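Local structure of NADPH-dependent aldehyde reductase YqhD (Escherichia coli, 4QGS) at residues 310-315 and 328-333; 323-328 and 334-339. The protein reduces a broad range of short-chain aldehydes, including toxic products of lipid peroxidation, to alcohols with NADPH, using one zinc ion per subunit. All blocks are in the same frame, centred on the assembly; numbering follows the deposited sequence.

Contact 1: 310-315 and 328-333; sequences TKRAKL and GSDDER
As modelled, the guanidinium of Arg312 carries OD1 of Asp330 over one of its faces, with the guanidinium and carboxylate planes 66° apart, so the model does not place the two flat groups as a coplanar, two-pronged ionic pair. Arg312 NH2 and Asp330 OD1 are matched as a salt bridge, but at 2.1 Å they are closer than real atoms would come, and the details of this pairing are doubtful. The overall course of the two side chains is more secure. Arg312 sends CG anti to its backbone nitrogen (chi1 165°), and a bend at chi3, as modelled, swings the guanidinium across to the neighbouring helix start, although the two backbones stay 8.3 Å apart at the CA atoms of Arg312 and Asp330. Asp330 starts out toward the 310-315 segment from the first turn of helix 330-347. The start of that helix carries a capping box: Glu332 N gives a bond to Ser329 OG at 2.9 Å, and Ser329 N returns one to Glu332 OE1 at 2.8 Å. Asp331 OD1 makes a salt bridge with Arg308, just ahead of 310-315, a second ionic tie nearby. The chemistry is thus one ionic pair at the surface between these two segments, probably softened by solvent, with no apolar side-chain contact between them and an attraction more certain than its geometry.

Contact 2: 323-328 and 334-339; sequences WNITEG and IDAAIA
This is the turn of a helical hairpin in the C-terminal part of an iron-containing alcohol dehydrogenase fold: the loop after helix 312-323 runs back along helix 330-347 and lays Ile325 on Ala336 and Ala337. Asn324 starts the turn, leaving the helix with a positive phi of 58°, and Gly328 finishes it with backbone angles that suit glycine. Between them, Ile325 points at the second helix and does most of the touching. Its CG1 lies anti to the carbonyl carbon, beside the backbone nitrogen (chi1 -60°), and an extended chi2 of 168° carries CD1 out to the helix. That one methyl reaches Ala336 CB at 3.7 Å and Ala337 CB at 4.1 Å. With only methyl groups on Ala336 and Ala337, Ile325 CD1 also comes down to the peptide joining them, 3.6 Å from Ala336 C. Ala319 of helix 312-323 meets both Ile325 and Ala337, so the packing takes in both arms of the hairpin and the loop.

Trp323 adds a looser second contact, its CA 6.9 Å from that of Ala337. The indole leans towards the same helix and extends along it, over Ala340, Thr341 and Phe344. Its NE1 is hydrogen-bonded to the hydroxyl of Tyr318, whose ring also meets the indole edge-to-face; together these should help fix how the indole is turned. Ala337 O, 4.3 Å from Trp323 NE1, is not hydrogen-bonded to it; Thr341 OG1, one turn further on, hydrogen-bonds to this oxygen. The tightest approach across the contact is that of Ile325 CD1 to the backbone nitrogen of Ala337, at 3.5 Å.

Both contacts belong to the same helical hairpin, helices 312-323 and 330-347, on the periphery of the chain and away from the zinc and cofactor sites. Contact 1 joins the starts of the two helices at the surface and is an ionic pair of uncertain geometry, whereas contact 2, partly buried, folds the connecting loop onto the second helix by apolar packing of Ile325 on two alanines. Their centres are about 8 Å apart, and Gly328 belongs to both. Arg333 ties them together: its NH2 lies 3.2 Å from Ile325 O, a probable hydrogen bond, and also pairs with Glu320. On the apolar side, Leu315 CD1 meets Ile334 CG2 at 4.0 Å, a van der Waals contact between the two helices.

Contact 1: 310-315 and 328-333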
ATOM      1  N   THR A 310       3.037  -5.685  25.467  1.00 21.61           N
ATOM      2  CA  THR A 310       1.800  -4.981  25.160  1.00 21.42           C
ATOM      3  C   THR A 310       1.000  -5.711  24.086  1.00 23.92           C
ATOM      4  O   THR A 310      -0.221  -5.596  24.043  1.00 21.54           O
ATOM      5  CB  THR A 310       2.053  -3.540  24.682  1.00 24.76           C
ATOM      6  OG1 THR A 310       2.858  -3.562  23.496  1.00 24.81           O
ATOM      7  CG2 THR A 310       2.769  -2.730  25.748  1.00 27.03           C
ATOM      8  N   LYS A 311       1.686  -6.462  23.221  1.00 19.25           N
ATOM      9  CA  LYS A 311       0.995  -7.172  22.145  1.00 17.30           C
ATOM     10  C   LYS A 311       0.672  -8.614  22.506  1.00 20.32           C
ATOM     11  O   LYS A 311       0.270  -9.400  21.652  1.00 20.22           O
ATOM     12  CB  LYS A 311       1.847  -7.161  20.864  1.00 17.26           C
ATOM     13  CG  LYS A 311       2.008  -5.794  20.237  1.00 19.19           C
ATOM     14  CD  LYS A 311       2.864  -5.912  18.954  1.00 17.59           C
ATOM     15  CE  LYS A 311       3.064  -4.561  18.300  1.00 19.64           C
ATOM     16  NZ  LYS A 311       1.785  -3.960  17.817  1.00 18.21           N
ATOM     17  N   ARG A 312       0.855  -8.966  23.774  1.00 21.42           N
ATOM     18  CA  ARG A 312       0.822 -10.363  24.171  1.00 20.24           C
ATOM     19  C   ARG A 312      -0.475 -11.082  23.771  1.00 18.38           C
ATOM     20  O   ARG A 312      -0.419 -12.129  23.136  1.00 19.31           O
ATOM     21  CB  ARG A 312       1.050 -10.476  25.683  1.00 22.58           C
ATOM     22  CG  ARG A 312       0.701 -11.805  26.271  1.00 29.78           C
ATOM     23  CD  ARG A 312       0.572 -11.659  27.776  1.00 39.50           C
ATOM     24  NE  ARG A 312       1.011 -12.851  28.490  1.00 55.20           N
ATOM     25  CZ  ARG A 312       0.208 -13.850  28.840  1.00 60.11           C
ATOM     26  NH1 ARG A 312      -1.089 -13.819  28.537  1.00 53.44           N
ATOM     27  NH2 ARG A 312       0.710 -14.891  29.489  1.00 56.97           N
ATOM     28  N   ALA A 313      -1.632 -10.525  24.118  1.00 21.47           N
ATOM     29  CA  ALA A 313      -2.899 -11.183  23.827  1.00 20.34           C
ATOM     30  C   ALA A 313      -3.120 -11.408  22.331  1.00 21.18           C
ATOM     31  O   ALA A 313      -3.520 -12.493  21.924  1.00 19.05           O
ATOM     32  CB  ALA A 313      -4.057 -10.376  24.413  1.00 23.29           C
ATOM     33  N   LYS A 314      -2.854 -10.388  21.516  1.00 20.29           N
ATOM     34  CA  LYS A 314      -3.087 -10.539  20.081  1.00 18.19           C
ATOM     35  C   LYS A 314      -1.999 -11.390  19.426  1.00 19.03           C
ATOM     36  O   LYS A 314      -2.266 -12.037  18.425  1.00 18.68           O
ATOM     37  CB  LYS A 314      -3.205  -9.173  19.392  1.00 19.61           C
ATOM     38  CG  LYS A 314      -4.440  -8.339  19.840  1.00 21.77           C
ATOM     39  CD  LYS A 314      -5.775  -9.089  19.702  1.00 23.08           C
ATOM     40  CE  LYS A 314      -6.193  -9.365  18.238  1.00 19.43           C
ATOM     41  NZ  LYS A 314      -6.668  -8.145  17.522  1.00 17.23           N
ATOM     42  N   LEU A 315      -0.785 -11.405  19.972  1.00 18.08           N
ATOM     43  CA  LEU A 315       0.219 -12.344  19.461  1.00 17.93           C
ATOM     44  C   LEU A 315      -0.213 -13.790  19.696  1.00 20.24           C
ATOM     45  O   LEU A 315      -0.026 -14.648  18.843  1.00 18.80           O
ATOM     46  CB  LEU A 315       1.581 -12.080  20.110  1.00 20.12           C
ATOM     47  CG  LEU A 315       2.342 -10.914  19.488  1.00 18.85           C
ATOM     48  CD1 LEU A 315       3.448 -10.432  20.437  1.00 18.02           C
ATOM     49  CD2 LEU A 315       2.936 -11.357  18.135  1.00 16.29           C
ATOM     50  N   GLY A 328       1.993 -25.456  24.388  1.00 43.54           N
ATOM     51  CA  GLY A 328       3.160 -24.837  25.007  1.00 40.36           C
ATOM     52  C   GLY A 328       2.827 -23.586  25.800  1.00 39.12           C
ATOM     53  O   GLY A 328       1.675 -23.163  25.793  1.00 40.44           O
ATOM     54  N   SER A 329       3.810 -23.002  26.486  1.00 35.50           N
ATOM     55  CA  SER A 329       3.607 -21.732  27.186  1.00 33.07           C
ATOM     56  C   SER A 329       3.297 -20.575  26.252  1.00 36.25           C
ATOM     57  O   SER A 329       3.499 -20.646  25.035  1.00 32.03           O
ATOM     58  CB  SER A 329       4.837 -21.357  28.008  1.00 33.09           C
ATOM     59  OG  SER A 329       5.869 -20.890  27.150  1.00 34.37           O
ATOM     60  N   ASP A 330       2.814 -19.505  26.866  1.00 34.45           N
ATOM     61  CA  ASP A 330       2.580 -18.263  26.177  1.00 34.36           C
ATOM     62  C   ASP A 330       3.847 -17.812  25.473  1.00 31.60           C
ATOM     63  O   ASP A 330       3.814 -17.522  24.278  1.00 30.61           O
ATOM     64  CB  ASP A 330       2.093 -17.214  27.158  1.00 33.10           C
ATOM     65  CG  ASP A 330       0.674 -17.471  27.611  1.00 36.03           C
ATOM     66  OD1 ASP A 330       0.154 -16.630  28.358  1.00 35.04           O
ATOM     67  OD2 ASP A 330       0.072 -18.495  27.218  1.00 35.36           O
ATOM     68  N   ASP A 331       4.973 -17.790  26.185  1.00 30.83           N
ATOM     69  CA  ASP A 331       6.215 -17.348  25.555  1.00 30.18           C
ATOM     70  C   ASP A 331       6.652 -18.269  24.420  1.00 30.04           C
ATOM     71  O   ASP A 331       7.124 -17.793  23.394  1.00 30.07           O
ATOM     72  CB  ASP A 331       7.343 -17.227  26.578  1.00 32.01           C
ATOM     73  CG  ASP A 331       7.266 -15.941  27.366  1.00 40.26           C
ATOM     74  OD1 ASP A 331       6.859 -14.909  26.785  1.00 35.48           O
ATOM     75  OD2 ASP A 331       7.613 -15.959  28.564  1.00 49.43           O
ATOM     76  N   GLU A 332       6.502 -19.578  24.600  1.00 31.19           N
ATOM     77  CA  GLU A 332       6.834 -20.525  23.532  1.00 31.18           C
ATOM     78  C   GLU A 332       5.920 -20.331  22.328  1.00 30.76           C
ATOM     79  O   GLU A 332       6.363 -20.401  21.179  1.00 28.01           O
ATOM     80  CB  GLU A 332       6.722 -21.966  24.026  1.00 35.74           C
ATOM     81  CG  GLU A 332       7.752 -22.365  25.064  1.00 35.85           C
ATOM     82  CD  GLU A 332       7.457 -23.729  25.665  1.00 39.59           C
ATOM     83  OE1 GLU A 332       6.265 -24.062  25.818  1.00 38.46           O
ATOM     84  OE2 GLU A 332       8.410 -24.464  25.989  1.00 41.62           O
ATOM     85  N   ARG A 333       4.637 -20.097  22.587  1.00 28.95           N
ATOM     86  CA  ARG A 333       3.687 -19.914  21.492  1.00 30.46           C
ATOM     87  C   ARG A 333       3.995 -18.628  20.714  1.00 24.25           C
ATOM     88  O   ARG A 333       3.961 -18.619  19.483  1.00 24.66           O
ATOM     89  CB  ARG A 333       2.251 -19.906  22.018  1.00 32.25           C
ATOM     90  CG  ARG A 333       1.806 -21.240  22.620  1.00 32.58           C
ATOM     91  CD  ARG A 333       0.439 -21.116  23.295  1.00 38.52           C
ATOM     92  NE  ARG A 333      -0.584 -20.799  22.308  1.00 45.18           N
ATOM     93  CZ  ARG A 333      -1.750 -20.219  22.571  1.00 45.10           C
ATOM     94  NH1 ARG A 333      -2.078 -19.877  23.813  1.00 39.65           N
ATOM     95  NH2 ARG A 333      -2.592 -19.982  21.577  1.00 44.08           N
TER

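Contact 2: 323-328 and 334-339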
ATOM      1  N   TRP A 323      -1.709 -19.505  12.725  1.00 20.14           N
ATOM      2  CA  TRP A 323      -0.663 -20.527  12.589  1.00 21.20           C
ATOM      3  C   TRP A 323      -0.973 -21.868  13.268  1.00 22.54           C
ATOM      4  O   TRP A 323      -0.145 -22.778  13.256  1.00 25.95           O
ATOM      5  CB  TRP A 323       0.665 -19.984  13.132  1.00 21.31           C
ATOM      6  CG  TRP A 323       1.243 -18.912  12.272  1.00 22.73           C
ATOM      7  CD1 TRP A 323       1.248 -17.567  12.515  1.00 22.44           C
ATOM      8  CD2 TRP A 323       1.882 -19.094  11.004  1.00 18.86           C
ATOM      9  NE1 TRP A 323       1.856 -16.902  11.474  1.00 21.00           N
ATOM     10  CE2 TRP A 323       2.247 -17.819  10.530  1.00 20.76           C
ATOM     11  CE3 TRP A 323       2.172 -20.215  10.217  1.00 21.99           C
ATOM     12  CZ2 TRP A 323       2.911 -17.630   9.316  1.00 19.87           C
ATOM     13  CZ3 TRP A 323       2.818 -20.030   9.006  1.00 22.27           C
ATOM     14  CH2 TRP A 323       3.180 -18.744   8.568  1.00 20.51           C
ATOM     15  N   ASN A 324      -2.152 -21.973  13.868  1.00 22.33           N
ATOM     16  CA  ASN A 324      -2.576 -23.191  14.558  1.00 28.08           C
ATOM     17  C   ASN A 324      -1.613 -23.591  15.675  1.00 30.81           C
ATOM     18  O   ASN A 324      -1.419 -24.773  15.942  1.00 31.87           O
ATOM     19  CB  ASN A 324      -2.736 -24.348  13.564  1.00 29.08           C
ATOM     20  CG  ASN A 324      -3.602 -25.469  14.118  1.00 39.83           C
ATOM     21  OD1 ASN A 324      -4.456 -25.237  14.977  1.00 38.56           O
ATOM     22  ND2 ASN A 324      -3.380 -26.689  13.638  1.00 45.72           N
ATOM     23  N   ILE A 325      -1.007 -22.596  16.318  1.00 25.24           N
ATOM     24  CA  ILE A 325      -0.103 -22.833  17.446  1.00 29.41           C
ATOM     25  C   ILE A 325      -0.906 -22.771  18.739  1.00 32.98           C
ATOM     26  O   ILE A 325      -1.325 -21.694  19.165  1.00 31.95           O
ATOM     27  CB  ILE A 325       1.054 -21.801  17.507  1.00 29.81           C
ATOM     28  CG1 ILE A 325       1.903 -21.861  16.239  1.00 24.34           C
ATOM     29  CG2 ILE A 325       1.926 -22.036  18.731  1.00 30.49           C
ATOM     30  CD1 ILE A 325       2.869 -20.687  16.103  1.00 25.51           C
ATOM     31  N   THR A 326      -1.123 -23.929  19.352  1.00 36.42           N
ATOM     32  CA  THR A 326      -1.991 -24.011  20.529  1.00 39.08           C
ATOM     33  C   THR A 326      -1.290 -24.611  21.745  1.00 42.16           C
ATOM     34  O   THR A 326      -1.710 -24.394  22.884  1.00 40.76           O
ATOM     35  CB  THR A 326      -3.244 -24.844  20.221  1.00 41.28           C
ATOM     36  OG1 THR A 326      -2.851 -26.119  19.701  1.00 40.23           O
ATOM     37  CG2 THR A 326      -4.114 -24.131  19.190  1.00 37.56           C
ATOM     38  N   GLU A 327      -0.219 -25.361  21.503  1.00 42.09           N
ATOM     39  CA  GLU A 327       0.489 -26.060  22.571  1.00 44.47           C
ATOM     40  C   GLU A 327       1.665 -25.252  23.114  1.00 43.25           C
ATOM     41  O   GLU A 327       2.270 -24.470  22.386  1.00 43.25           O
ATOM     42  CB  GLU A 327       0.992 -27.414  22.069  1.00 49.54           C
ATOM     43  CG  GLU A 327      -0.104 -28.408  21.732  1.00 57.47           C
ATOM     44  CD  GLU A 327       0.454 -29.724  21.225  1.00 68.87           C
ATOM     45  OE1 GLU A 327       1.227 -30.365  21.968  1.00 71.21           O
ATOM     46  OE2 GLU A 327       0.120 -30.118  20.085  1.00 71.51           O
ATOM     47  N   GLY A 328       1.993 -25.456  24.388  1.00 43.54           N
ATOM     48  CA  GLY A 328       3.160 -24.837  25.007  1.00 40.36           C
ATOM     49  C   GLY A 328       2.827 -23.586  25.800  1.00 39.12           C
ATOM     50  O   GLY A 328       1.675 -23.163  25.793  1.00 40.44           O
ATOM     51  N   ILE A 334       4.308 -17.558  21.436  1.00 24.04           N
ATOM     52  CA  ILE A 334       4.650 -16.288  20.802  1.00 24.63           C
ATOM     53  C   ILE A 334       5.956 -16.436  20.022  1.00 25.53           C
ATOM     54  O   ILE A 334       6.055 -15.988  18.873  1.00 22.83           O
ATOM     55  CB  ILE A 334       4.769 -15.157  21.841  1.00 21.96           C
ATOM     56  CG1 ILE A 334       3.391 -14.859  22.441  1.00 23.70           C
ATOM     57  CG2 ILE A 334       5.379 -13.901  21.220  1.00 25.04           C
ATOM     58  CD1 ILE A 334       3.421 -13.851  23.596  1.00 26.46           C
ATOM     59  N   ASP A 335       6.951 -17.074  20.634  1.00 23.12           N
ATOM     60  CA  ASP A 335       8.218 -17.328  19.934  1.00 23.20           C
ATOM     61  C   ASP A 335       7.980 -18.104  18.647  1.00 23.03           C
ATOM     62  O   ASP A 335       8.548 -17.771  17.608  1.00 23.25           O
ATOM     63  CB  ASP A 335       9.200 -18.091  20.829  1.00 25.05           C
ATOM     64  CG  ASP A 335       9.843 -17.207  21.884  1.00 30.57           C
ATOM     65  OD1 ASP A 335       9.524 -16.001  21.953  1.00 31.39           O
ATOM     66  OD2 ASP A 335      10.676 -17.727  22.656  1.00 34.35           O
ATOM     67  N   ALA A 336       7.131 -19.131  18.702  1.00 24.18           N
ATOM     68  CA  ALA A 336       6.869 -19.940  17.515  1.00 26.31           C
ATOM     69  C   ALA A 336       6.135 -19.138  16.439  1.00 23.29           C
ATOM     70  O   ALA A 336       6.380 -19.336  15.247  1.00 21.92           O
ATOM     71  CB  ALA A 336       6.081 -21.195  17.880  1.00 21.71           C
ATOM     72  N   ALA A 337       5.243 -18.238  16.864  1.00 22.12           N
ATOM     73  CA  ALA A 337       4.494 -17.408  15.920  1.00 21.89           C
ATOM     74  C   ALA A 337       5.417 -16.427  15.219  1.00 21.01           C
ATOM     75  O   ALA A 337       5.318 -16.220  14.011  1.00 19.57           O
ATOM     76  CB  ALA A 337       3.373 -16.662  16.630  1.00 23.39           C
ATOM     77  N   ILE A 338       6.316 -15.819  15.980  1.00 18.88           N
ATOM     78  CA  ILE A 338       7.298 -14.904  15.405  1.00 20.54           C
ATOM     79  C   ILE A 338       8.212 -15.660  14.425  1.00 21.74           C
ATOM     80  O   ILE A 338       8.485 -15.182  13.317  1.00 20.37           O
ATOM     81  CB  ILE A 338       8.133 -14.203  16.517  1.00 19.85           C
ATOM     82  CG1 ILE A 338       7.242 -13.255  17.316  1.00 21.90           C
ATOM     83  CG2 ILE A 338       9.297 -13.424  15.923  1.00 21.03           C
ATOM     84  CD1 ILE A 338       7.912 -12.603  18.511  1.00 22.93           C
ATOM     85  N   ALA A 339       8.657 -16.851  14.815  1.00 17.84           N
ATOM     86  CA  ALA A 339       9.535 -17.643  13.950  1.00 22.12           C
ATOM     87  C   ALA A 339       8.821 -18.083  12.668  1.00 19.39           C
ATOM     88  O   ALA A 339       9.424 -18.073  11.587  1.00 21.72           O
ATOM     89  CB  ALA A 339      10.070 -18.858  14.697  1.00 26.34           C
TER